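Local coordinates for DNA repair protein RAD7 (Saccharomyces cerevisiae, PDB 5ZB2) that takes part, within the global genome repair complex, in nucleotide excision repair of damaged DNA in nontranscribed regions, and binds the elongin C homologue ELC1, at residues L33-L38 with T67-L72; K59-N64 with C84-F89; F71-L76 with A96-H101. All coordinates share one frame; numbering follows the deposited sequence.

Overall arrangement
Following the chain from the N terminus, the long helix 8-41 comes first, and contact 1 closes the first loop by bringing its residues 33-38 against 67-72, beyond helix 50-59. Contact 2 starts inside that loop, at the end of helix 50-59 (59-64), and ends outside it at 84-89, so contacts 1 and 2 cross; they touch where Phe-71 packs on Leu-63. Contact 3 begins at 71-76, sharing Phe-71 and Leu-72 with contact 1, and crosses contact 2 on its way to 96-101 at the end of helix 89-98. Together they tie helix 8-41 and the loop after helix 50-59 to the turn after strand 78-81 and to helix 89-98, at the N-terminal end of the leucine-rich repeat solenoid.

Contact 1: residues L33-L38 with T67-L72; sequences LVFNKL and TLQLFL
Leu-72 covers one face of the Phe-35 ring. Its CB sits over the centre of that face, 3.8 Å from the ring centroid and 9° off the normal, a CH-pi contact, while its CD1 reaches CZ of the same ring at 3.6 Å. The carbonyl oxygen of Leu-72 meets Phe-35 at CB, 3.5 Å away, and Gln-69 O approaches ring atom CD1 of Phe-35 obliquely at the same distance. One helical turn on, Leu-38 extends the apolar seam. With chi1 at 175°, its CG is set toward Leu-70 CD2, and its CD2 lies 3.9 Å from that same Leu-70 CD2, the two side chains crossing at about a right angle. An alanine in place of Phe-35 would probably open a gap beside Leu-72 CB and CD1, leaving both without the ring they pack on.

Behind this first shell, Arg-39 donates through NH1 to the carbonyls of Leu-70 and Leu-72, fastening the end of 67-72 to the helix by polar bonds as well. Gln-69 NE2 is held by His-66 O. Trp-23 of the second subunit packs on Leu-38 and Gln-69, placing the contact beside the interface between the two copies. Phe-35 and Gln-69 also line a pocket occupied by a polyether chain. Overall, this is apolar packing of a long N-terminal helix against a short 3-10 turn, just ahead of the first strand of a leucine-rich repeat solenoid.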
loop_
_atom_site.group_PDB
_atom_site.type_symbol
_atom_site.label_atom_id
_atom_site.label_comp_id
_atom_site.label_asym_id
_atom_site.label_seq_id
_atom_site.Cartn_x
_atom_site.Cartn_y
_atom_site.Cartn_z
ATOM N N LEU A 33 9.020 11.041 15.665
ATOM C CA LEU A 33 8.542 12.179 16.444
ATOM C C LEU A 33 7.056 12.428 16.213
ATOM O O LEU A 33 6.321 12.749 17.154
ATOM C CB LEU A 33 9.351 13.427 16.091
ATOM C CG LEU A 33 10.866 13.308 16.267
ATOM C CD1 LEU A 33 11.560 14.541 15.708
ATOM C CD2 LEU A 33 11.224 13.102 17.731
ATOM N N VAL A 34 6.593 12.286 14.968
ATOM C CA VAL A 34 5.195 12.578 14.663
ATOM C C VAL A 34 4.276 11.566 15.337
ATOM O O VAL A 34 3.165 11.906 15.762
ATOM C CB VAL A 34 4.974 12.616 13.140
ATOM C CG1 VAL A 34 3.518 12.914 12.813
ATOM C CG2 VAL A 34 5.859 13.667 12.506
ATOM N N PHE A 35 4.712 10.308 15.435
ATOM C CA PHE A 35 3.891 9.301 16.099
ATOM C C PHE A 35 3.922 9.481 17.612
ATOM O O PHE A 35 2.909 9.267 18.288
ATOM C CB PHE A 35 4.347 7.895 15.704
ATOM C CG PHE A 35 3.977 7.513 14.295
ATOM C CD1 PHE A 35 2.647 7.347 13.936
ATOM C CD2 PHE A 35 4.954 7.317 13.332
ATOM C CE1 PHE A 35 2.298 6.998 12.640
ATOM C CE2 PHE A 35 4.611 6.965 12.034
ATOM C CZ PHE A 35 3.281 6.806 11.689
ATOM N N ASN A 36 5.072 9.883 18.162
ATOM C CA ASN A 36 5.125 10.235 19.578
ATOM C C ASN A 36 4.185 11.393 19.885
ATOM O O ASN A 36 3.534 11.415 20.936
ATOM C CB ASN A 36 6.554 10.594 19.985
ATOM C CG ASN A 36 7.471 9.388 20.041
ATOM O OD1 ASN A 36 7.020 8.250 20.171
ATOM N ND2 ASN A 36 8.772 9.636 19.956
ATOM N N LYS A 37 4.100 12.366 18.977
ATOM C CA LYS A 37 3.200 13.497 19.181
ATOM C C LYS A 37 1.763 13.025 19.369
ATOM O O LYS A 37 1.069 13.464 20.291
ATOM C CB LYS A 37 3.301 14.466 18.002
ATOM C CG LYS A 37 2.427 15.714 18.123
ATOM C CD LYS A 37 2.831 16.585 19.303
ATOM C CE LYS A 37 2.001 17.861 19.362
ATOM N NZ LYS A 37 2.380 18.724 20.518
ATOM N N LEU A 38 1.301 12.120 18.503
ATOM C CA LEU A 38 -0.056 11.593 18.640
ATOM C C LEU A 38 -0.261 10.953 20.008
ATOM O O LEU A 38 -1.256 11.223 20.692
ATOM C CB LEU A 38 -0.341 10.582 17.527
ATOM C CG LEU A 38 -1.680 9.844 17.607
ATOM C CD1 LEU A 38 -2.835 10.820 17.601
ATOM C CD2 LEU A 38 -1.811 8.852 16.460
ATOM N N THR A 67 -6.665 3.576 13.948
ATOM C CA THR A 67 -6.110 3.466 15.291
ATOM C C THR A 67 -4.775 2.737 15.311
ATOM O O THR A 67 -4.014 2.889 16.274
ATOM C CB THR A 67 -7.100 2.749 16.213
ATOM O OG1 THR A 67 -7.447 1.478 15.652
ATOM C CG2 THR A 67 -8.356 3.577 16.387
ATOM N N LEU A 68 -4.477 1.947 14.276
ATOM C CA LEU A 68 -3.185 1.275 14.190
ATOM C C LEU A 68 -2.027 2.247 14.365
ATOM O O LEU A 68 -0.945 1.852 14.811
ATOM C CB LEU A 68 -3.064 0.560 12.842
ATOM C CG LEU A 68 -1.709 -0.077 12.515
ATOM C CD1 LEU A 68 -1.395 -1.197 13.498
ATOM C CD2 LEU A 68 -1.699 -0.589 11.084
ATOM N N GLN A 69 -2.233 3.518 14.017
ATOM C CA GLN A 69 -1.153 4.493 14.062
ATOM C C GLN A 69 -0.678 4.767 15.480
ATOM O O GLN A 69 0.427 5.292 15.655
ATOM C CB GLN A 69 -1.606 5.792 13.392
ATOM C CG GLN A 69 -1.869 5.630 11.904
ATOM C CD GLN A 69 -2.378 6.899 11.263
ATOM O OE1 GLN A 69 -1.647 7.585 10.548
ATOM N NE2 GLN A 69 -3.635 7.222 11.521
ATOM N N LEU A 70 -1.483 4.423 16.489
ATOM C CA LEU A 70 -1.057 4.550 17.879
ATOM C C LEU A 70 0.126 3.644 18.206
ATOM O O LEU A 70 0.845 3.901 19.180
ATOM C CB LEU A 70 -2.232 4.219 18.807
ATOM C CG LEU A 70 -3.483 5.083 18.619
ATOM C CD1 LEU A 70 -4.716 4.414 19.214
ATOM C CD2 LEU A 70 -3.269 6.456 19.238
ATOM N N PHE A 71 0.347 2.596 17.415
ATOM C CA PHE A 71 1.340 1.577 17.721
ATOM C C PHE A 71 2.572 1.658 16.827
ATOM O O PHE A 71 3.402 0.744 16.853
ATOM C CB PHE A 71 0.706 0.190 17.599
ATOM C CG PHE A 71 -0.526 0.011 18.433
ATOM C CD1 PHE A 71 -1.768 0.382 17.947
ATOM C CD2 PHE A 71 -0.445 -0.530 19.704
ATOM C CE1 PHE A 71 -2.903 0.219 18.714
ATOM C CE2 PHE A 71 -1.579 -0.695 20.475
ATOM C CZ PHE A 71 -2.806 -0.322 19.980
ATOM N N LEU A 72 2.720 2.724 16.046
ATOM C CA LEU A 72 3.785 2.810 15.057
ATOM C C LEU A 72 4.982 3.587 15.596
ATOM O O LEU A 72 4.841 4.515 16.398
ATOM C CB LEU A 72 3.280 3.467 13.769
ATOM C CG LEU A 72 2.164 2.736 13.016
ATOM C CD1 LEU A 72 1.784 3.504 11.757
ATOM C CD2 LEU A 72 2.561 1.312 12.663
#

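Contact 2: residues K59-N64 with C84-F89; sequences KNRALN and CSKISF
Lys-86 reaches across to Arg-61 from a type I turn, Cys-84 to Ile-87, that follows the first strand of the leucine-rich repeat solenoid. The segment it meets, 59-64, leaves helix 50-59 through a Schellman motif, with Arg-61 as the C-prime residue at positive phi. The lysine chain can be traced outward. Its CB lies 3.5 Å from Leu-63 O and also touches Asn-64 CB. CG is anti to the carbonyl carbon (chi1 -63°), and from there the chain runs extended. CD passes Arg-61 O at 3.7 Å. CE lies over one face of the Arg-61 guanidinium, offset toward its rim and nearest to NH2, the two side chains crossing at about a right angle. At the tip, NZ donates to Arg-61 O at 3.0 Å, in the plane of the carbonyl and with a C=O...N angle of 153°. That bond brings two positive groups together, which probably costs some electrostatic energy; the arginine side chain is poorly ordered and touches a crystal neighbour, so its placement deserves caution.

Alongside this polar contact, Leu-63 CD2 and Ile-87 CD1 meet at 3.9 Å, both side chains also resting on Phe-81 of strand 78-81. The side chain of Asn-64 turns its polar end back to its own loop, where OD1 accepts from Thr-67 N. On the second segment, Ser-88 caps helix 89-98: its OG accepts from Gly-91 N and also bonds to Asp-65 of the intervening loop. The backbones themselves are joined through one water, which donates to Leu-63 O at 2.6 Å and accepts from Lys-86 N at 2.9 Å.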
loop_
_atom_site.group_PDB
_atom_site.type_symbol
_atom_site.label_atom_id
_atom_site.label_comp_id
_atom_site.label_asym_id
_atom_site.label_seq_id
_atom_site.Cartn_x
_atom_site.Cartn_y
_atom_site.Cartn_z
ATOM N N LYS A 59 -11.213 -5.564 21.990
ATOM C CA LYS A 59 -12.489 -5.942 22.583
ATOM C C LYS A 59 -13.628 -5.047 22.114
ATOM O O LYS A 59 -14.786 -5.476 22.133
ATOM C CB LYS A 59 -12.396 -5.909 24.112
ATOM C CG LYS A 59 -11.800 -7.168 24.715
ATOM C CD LYS A 59 -12.021 -7.232 26.218
ATOM C CE LYS A 59 -11.195 -6.193 26.955
ATOM N NZ LYS A 59 -11.253 -6.387 28.431
ATOM N N ASN A 60 -13.328 -3.820 21.694
ATOM C CA ASN A 60 -14.338 -2.897 21.197
ATOM C C ASN A 60 -14.405 -2.859 19.676
ATOM O O ASN A 60 -15.003 -1.934 19.121
ATOM C CB ASN A 60 -14.076 -1.489 21.738
ATOM C CG ASN A 60 -14.311 -1.389 23.231
ATOM O OD1 ASN A 60 -15.443 -1.220 23.679
ATOM N ND2 ASN A 60 -13.242 -1.492 24.009
ATOM N N ARG A 61 -13.811 -3.840 18.993
ATOM C CA ARG A 61 -13.790 -3.869 17.528
ATOM C C ARG A 61 -13.302 -2.536 16.966
ATOM O O ARG A 61 -13.751 -2.076 15.914
ATOM C CB ARG A 61 -15.170 -4.218 16.965
ATOM C CG ARG A 61 -15.667 -5.601 17.351
ATOM C CD ARG A 61 -17.101 -5.844 16.891
ATOM N NE ARG A 61 -17.232 -5.936 15.434
ATOM C CZ ARG A 61 -17.641 -4.949 14.637
ATOM N NH1 ARG A 61 -17.967 -3.761 15.129
ATOM N NH2 ARG A 61 -17.726 -5.153 13.330
ATOM N N ALA A 62 -12.364 -1.912 17.678
ATOM C CA ALA A 62 -11.885 -0.579 17.343
ATOM C C ALA A 62 -10.454 -0.581 16.822
ATOM O O ALA A 62 -9.865 0.492 16.657
ATOM C CB ALA A 62 -11.992 0.341 18.562
ATOM N N LEU A 63 -9.876 -1.750 16.569
ATOM C CA LEU A 63 -8.553 -1.836 15.969
ATOM C C LEU A 63 -8.703 -1.848 14.452
ATOM O O LEU A 63 -9.355 -2.738 13.892
ATOM C CB LEU A 63 -7.815 -3.079 16.458
ATOM C CG LEU A 63 -6.317 -3.144 16.150
ATOM C CD1 LEU A 63 -5.551 -2.007 16.820
ATOM C CD2 LEU A 63 -5.745 -4.486 16.580
ATOM N N ASN A 64 -8.120 -0.849 13.793
ATOM C CA ASN A 64 -8.231 -0.708 12.348
ATOM C C ASN A 64 -7.041 0.111 11.860
ATOM O O ASN A 64 -6.146 0.459 12.634
ATOM C CB ASN A 64 -9.578 -0.077 11.968
ATOM C CG ASN A 64 -9.789 1.287 12.604
ATOM O OD1 ASN A 64 -8.873 2.108 12.666
ATOM N ND2 ASN A 64 -11.003 1.533 13.085
ATOM N N CYS A 84 -7.747 -8.454 14.585
ATOM C CA CYS A 84 -7.236 -7.682 13.458
ATOM C C CYS A 84 -8.200 -7.635 12.284
ATOM O O CYS A 84 -7.798 -7.223 11.192
ATOM C CB CYS A 84 -5.919 -8.275 12.954
ATOM S SG CYS A 84 -4.683 -8.575 14.188
ATOM N N SER A 85 -9.446 -8.079 12.470
ATOM C CA SER A 85 -10.346 -8.276 11.336
ATOM C C SER A 85 -10.398 -7.053 10.427
ATOM O O SER A 85 -10.458 -7.187 9.200
ATOM C CB SER A 85 -11.748 -8.628 11.837
ATOM O OG SER A 85 -11.769 -9.928 12.388
ATOM N N LYS A 86 -10.370 -5.853 11.008
ATOM C CA LYS A 86 -10.539 -4.622 10.246
ATOM C C LYS A 86 -9.229 -4.046 9.715
ATOM O O LYS A 86 -9.260 -3.027 9.015
ATOM C CB LYS A 86 -11.248 -3.573 11.109
ATOM C CG LYS A 86 -12.661 -3.971 11.512
ATOM C CD LYS A 86 -13.330 -2.896 12.355
ATOM C CE LYS A 86 -14.762 -3.270 12.700
ATOM N NZ LYS A 86 -15.460 -2.187 13.448
ATOM N N ILE A 87 -8.089 -4.660 10.022
ATOM C CA ILE A 87 -6.802 -4.192 9.511
ATOM C C ILE A 87 -6.623 -4.691 8.084
ATOM O O ILE A 87 -6.709 -5.895 7.819
ATOM C CB ILE A 87 -5.652 -4.669 10.414
ATOM C CG1 ILE A 87 -5.757 -4.009 11.794
ATOM C CG2 ILE A 87 -4.281 -4.382 9.770
ATOM C CD1 ILE A 87 -4.816 -4.602 12.834
ATOM N N SER A 88 -6.349 -3.770 7.164
ATOM C CA SER A 88 -6.217 -4.121 5.758
ATOM C C SER A 88 -4.819 -4.655 5.469
ATOM O O SER A 88 -3.921 -4.619 6.312
ATOM C CB SER A 88 -6.495 -2.910 4.868
ATOM O OG SER A 88 -5.396 -2.016 4.891
ATOM N N PHE A 89 -4.634 -5.149 4.241
ATOM C CA PHE A 89 -3.315 -5.631 3.844
ATOM C C PHE A 89 -2.285 -4.513 3.888
ATOM O O PHE A 89 -1.112 -4.762 4.192
ATOM C CB PHE A 89 -3.375 -6.263 2.451
ATOM C CG PHE A 89 -3.504 -5.272 1.329
ATOM C CD1 PHE A 89 -4.721 -4.677 1.048
ATOM C CD2 PHE A 89 -2.409 -4.954 0.540
ATOM C CE1 PHE A 89 -4.842 -3.770 0.009
ATOM C CE2 PHE A 89 -2.525 -4.046 -0.500
ATOM C CZ PHE A 89 -3.744 -3.454 -0.764
HETATM O O HOH W 1 -9.817 -5.327 13.808
#

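Contact 3: residues F71-L76 with A96-H101; sequences FLKTDL and AIFSPH. With 9FO (3,6,9,12,15,18,21,24,27,30,33,36,39,42,45,48,51,54,57-nonadecaoxanonapentacontane-1,59-diol), chain K.
The Phe-98 ring has Ile-97 CG2 over the centre of one face, while Lys-73 CD comes obliquely to its CD1 at 3.5 Å and Leu-72 CD1 lies obliquely near CD2. Its CZ touches CAX of the bound polyether at 3.8 Å. The other flat group, the His-101 ring, has a water in plane at its edge, and its CD2 approaches Thr-74 O at 3.7 Å.

The bend at chi2 (-54°) brings Lys-73 CD to the phenylalanine ring, and a second bend at chi3 turns CE onward; NZ forms a salt bridge with Asp-28 and donates to a water that in turn donates to Ile-97 O. The backbones are joined directly by Lys-73 N donating to Phe-98 O at 2.9 Å. A second water gathers Phe-71 O, Thr-74 N, Thr-74 OG1 and Ser-99 OG, and Leu-76 N closes an ST turn onto Thr-74 OG1 at 3.2 Å.

The contact thus fastens the loop before strand 78-81 to the C-terminal end of helix 89-98. Helix 8-41 covers Lys-73, helix 50-59 packs on Phe-71, and helix 115-124 of the solenoid touches Ile-97.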
loop_
_atom_site.group_PDB
_atom_site.type_symbol
_atom_site.label_atom_id
_atom_site.label_comp_id
_atom_site.label_asym_id
_atom_site.label_seq_id
_atom_site.Cartn_x
_atom_site.Cartn_y
_atom_site.Cartn_z
ATOM N N PHE A 71 0.347 2.596 17.415
ATOM C CA PHE A 71 1.340 1.577 17.721
ATOM C C PHE A 71 2.572 1.658 16.827
ATOM O O PHE A 71 3.402 0.744 16.853
ATOM C CB PHE A 71 0.706 0.190 17.599
ATOM C CG PHE A 71 -0.526 0.011 18.433
ATOM C CD1 PHE A 71 -1.768 0.382 17.947
ATOM C CD2 PHE A 71 -0.445 -0.530 19.704
ATOM C CE1 PHE A 71 -2.903 0.219 18.714
ATOM C CE2 PHE A 71 -1.579 -0.695 20.475
ATOM C CZ PHE A 71 -2.806 -0.322 19.980
ATOM N N LEU A 72 2.720 2.724 16.046
ATOM C CA LEU A 72 3.785 2.810 15.057
ATOM C C LEU A 72 4.982 3.587 15.596
ATOM O O LEU A 72 4.841 4.515 16.398
ATOM C CB LEU A 72 3.280 3.467 13.769
ATOM C CG LEU A 72 2.164 2.736 13.016
ATOM C CD1 LEU A 72 1.784 3.504 11.757
ATOM C CD2 LEU A 72 2.561 1.312 12.663
ATOM N N LYS A 73 6.169 3.196 15.131
ATOM C CA LYS A 73 7.429 3.832 15.511
ATOM C C LYS A 73 7.620 3.836 17.030
ATOM O O LYS A 73 7.824 4.876 17.658
ATOM C CB LYS A 73 7.510 5.252 14.940
ATOM C CG LYS A 73 7.673 5.321 13.420
ATOM C CD LYS A 73 8.861 4.501 12.911
ATOM C CE LYS A 73 10.168 4.868 13.602
ATOM N NZ LYS A 73 11.295 3.996 13.157
ATOM N N THR A 74 7.552 2.641 17.609
ATOM C CA THR A 74 7.889 2.414 19.007
ATOM C C THR A 74 9.036 1.415 19.081
ATOM O O THR A 74 9.391 0.770 18.092
ATOM C CB THR A 74 6.684 1.891 19.803
ATOM O OG1 THR A 74 6.483 0.500 19.523
ATOM C CG2 THR A 74 5.417 2.665 19.445
ATOM N N ASP A 75 9.628 1.292 20.268
ATOM C CA ASP A 75 10.657 0.291 20.510
ATOM C C ASP A 75 10.086 -0.997 21.096
ATOM O O ASP A 75 10.826 -1.778 21.704
ATOM C CB ASP A 75 11.750 0.858 21.424
ATOM C CG ASP A 75 11.217 1.308 22.768
ATOM O OD1 ASP A 75 10.065 1.778 22.821
ATOM O OD2 ASP A 75 11.954 1.196 23.770
ATOM N N LEU A 76 8.788 -1.230 20.924
ATOM C CA LEU A 76 8.156 -2.431 21.450
ATOM C C LEU A 76 8.689 -3.668 20.733
ATOM O O LEU A 76 8.970 -3.640 19.532
ATOM C CB LEU A 76 6.638 -2.330 21.290
ATOM C CG LEU A 76 5.775 -3.428 21.913
ATOM C CD1 LEU A 76 5.952 -3.484 23.421
ATOM C CD2 LEU A 76 4.315 -3.202 21.558
ATOM N N ALA A 96 4.766 -3.461 9.600
ATOM C CA ALA A 96 6.085 -4.054 9.408
ATOM C C ALA A 96 7.135 -2.989 9.116
ATOM O O ALA A 96 8.270 -3.079 9.598
ATOM C CB ALA A 96 6.043 -5.081 8.276
ATOM N N ILE A 97 6.779 -1.974 8.326
ATOM C CA ILE A 97 7.748 -0.943 7.967
ATOM C C ILE A 97 8.142 -0.124 9.191
ATOM O O ILE A 97 9.309 0.253 9.350
ATOM C CB ILE A 97 7.180 -0.056 6.841
ATOM C CG1 ILE A 97 7.070 -0.850 5.534
ATOM C CG2 ILE A 97 8.025 1.198 6.633
ATOM C CD1 ILE A 97 8.390 -1.372 4.987
ATOM N N PHE A 98 7.186 0.151 10.082
ATOM C CA PHE A 98 7.386 1.102 11.169
ATOM C C PHE A 98 7.544 0.438 12.538
ATOM O O PHE A 98 7.427 1.120 13.561
ATOM C CB PHE A 98 6.222 2.095 11.206
ATOM C CG PHE A 98 6.261 3.128 10.112
ATOM C CD1 PHE A 98 7.431 3.806 9.813
ATOM C CD2 PHE A 98 5.117 3.435 9.390
ATOM C CE1 PHE A 98 7.463 4.762 8.816
ATOM C CE2 PHE A 98 5.146 4.388 8.391
ATOM C CZ PHE A 98 6.319 5.051 8.105
ATOM N N SER A 99 7.824 -0.866 12.591
ATOM C CA SER A 99 8.029 -1.566 13.863
ATOM C C SER A 99 9.202 -2.529 13.742
ATOM O O SER A 99 9.079 -3.724 14.027
ATOM C CB SER A 99 6.760 -2.307 14.288
ATOM O OG SER A 99 5.703 -1.403 14.538
ATOM N N PRO A 100 10.376 -2.029 13.350
ATOM C CA PRO A 100 11.498 -2.936 13.063
ATOM C C PRO A 100 12.019 -3.689 14.279
ATOM O O PRO A 100 12.733 -4.684 14.104
ATOM C CB PRO A 100 12.569 -1.996 12.490
ATOM C CG PRO A 100 12.245 -0.658 13.073
ATOM C CD PRO A 100 10.748 -0.612 13.188
ATOM N N HIS A 101 11.697 -3.262 15.497
ATOM C CA HIS A 101 12.239 -3.892 16.695
ATOM C C HIS A 101 11.445 -5.115 17.140
ATOM O O HIS A 101 11.744 -5.675 18.198
ATOM C CB HIS A 101 12.301 -2.876 17.838
ATOM C CG HIS A 101 13.090 -1.647 17.508
ATOM N ND1 HIS A 101 14.456 -1.574 17.673
ATOM C CD2 HIS A 101 12.705 -0.447 17.014
ATOM C CE1 HIS A 101 14.878 -0.380 17.298
ATOM N NE2 HIS A 101 13.836 0.323 16.893
HETATM O OAA 9FO K . 11.355 0.831 -3.207
HETATM C CAB 9FO K . 10.919 1.500 -2.058
HETATM C CAC 9FO K . 10.617 2.959 -2.399
HETATM O OAD 9FO K . 10.614 3.735 -1.235
HETATM C CAE 9FO K . 9.474 3.602 -0.439
HETATM C CAF 9FO K . 9.763 4.166 0.952
HETATM O OAG 9FO K . 8.973 3.506 1.898
HETATM C CAH 9FO K . 9.456 2.247 2.271
HETATM C CAI 9FO K . 8.274 1.294 2.393
HETATM O OAJ 9FO K . 7.986 0.792 1.121
HETATM C CAK 9FO K . 6.623 0.643 0.849
HETATM C CAL 9FO K . 6.430 0.444 -0.650
HETATM O OAM 9FO K . 5.368 1.239 -1.097
HETATM C CAN 9FO K . 5.570 1.795 -2.362
HETATM C CAO 9FO K . 6.481 3.007 -2.235
HETATM O OAP 9FO K . 5.815 4.148 -2.696
HETATM C CAQ 9FO K . 6.487 5.340 -2.420
HETATM C CAR 9FO K . 6.246 5.720 -0.965
HETATM O OAS 9FO K . 6.598 7.053 -0.749
HETATM C CAT 9FO K . 7.141 7.298 0.518
HETATM C CAU 9FO K . 6.116 7.035 1.621
HETATM O OAV 9FO K . 6.630 6.086 2.510
HETATM C CAW 9FO K . 5.716 5.648 3.474
HETATM C CAX 9FO K . 6.360 4.550 4.317
HETATM O OAY 9FO K . 5.924 3.290 3.891
HETATM C CAZ 9FO K . 4.636 2.936 4.312
HETATM C CBA 9FO K . 4.395 1.459 4.014
HETATM O OBB 9FO K . 3.248 1.292 3.234
HETATM C CBC 9FO K . 3.461 1.223 1.852
HETATM C CBD 9FO K . 2.156 0.803 1.184
HETATM O OBE 9FO K . 1.341 1.926 1.031
HETATM C CBF 9FO K . 0.010 1.685 1.372
HETATM C CBG 9FO K . -0.818 2.934 1.089
HETATM O OBH 9FO K . 0.038 4.042 0.997
HETATM C CBI 9FO K . -0.554 5.270 1.321
HETATM C CBJ 9FO K . 0.520 6.269 1.745
HETATM O OBK 9FO K . 0.051 6.994 2.850
HETATM C CBL 9FO K . 0.982 7.193 3.878
HETATM C CBM 9FO K . 0.235 7.449 5.183
HETATM O OBN 9FO K . 1.134 7.404 6.254
HETATM C CBO 9FO K . 1.247 6.154 6.873
HETATM C CBP 9FO K . 0.091 5.932 7.849
HETATM O OBQ 9FO K . -0.126 4.553 7.950
HETATM C CBR 9FO K . -1.422 4.150 8.292
HETATM C CBS 9FO K . -1.613 2.745 7.731
HETATM O OBT 9FO K . -2.849 2.677 7.081
HETATM C CBU 9FO K . -2.885 1.799 5.992
HETATM C CBV 9FO K . -4.041 2.195 5.084
HETATM O OBW 9FO K . -3.592 3.174 4.194
HETATM C CBX 9FO K . -4.581 3.659 3.332
HETATM C CBY 9FO K . -4.114 4.967 2.698
HETATM O OBZ 9FO K . -3.547 5.800 3.669
HETATM C CCA 9FO K . -4.071 7.100 3.673
HETATM C CCB 9FO K . -3.159 8.012 4.490
HETATM O OCC 9FO K . -3.500 8.030 5.847
HETATM C CCD 9FO K . -3.380 6.821 6.543
HETATM C CCE 9FO K . -4.750 6.147 6.543
HETATM O OCF 9FO K . -5.117 5.755 7.835
HETATM C CCG 9FO K . -6.152 4.812 7.877
HETATM C CCH 9FO K . -7.312 5.227 6.970
HETATM O OCI 9FO K . -8.491 4.601 7.395
HETATM O O HOH W 2 5.996 0.310 16.952
HETATM O O HOH W 3 10.674 2.105 10.825
HETATM O O HOH W 4 9.260 -1.819 17.161
#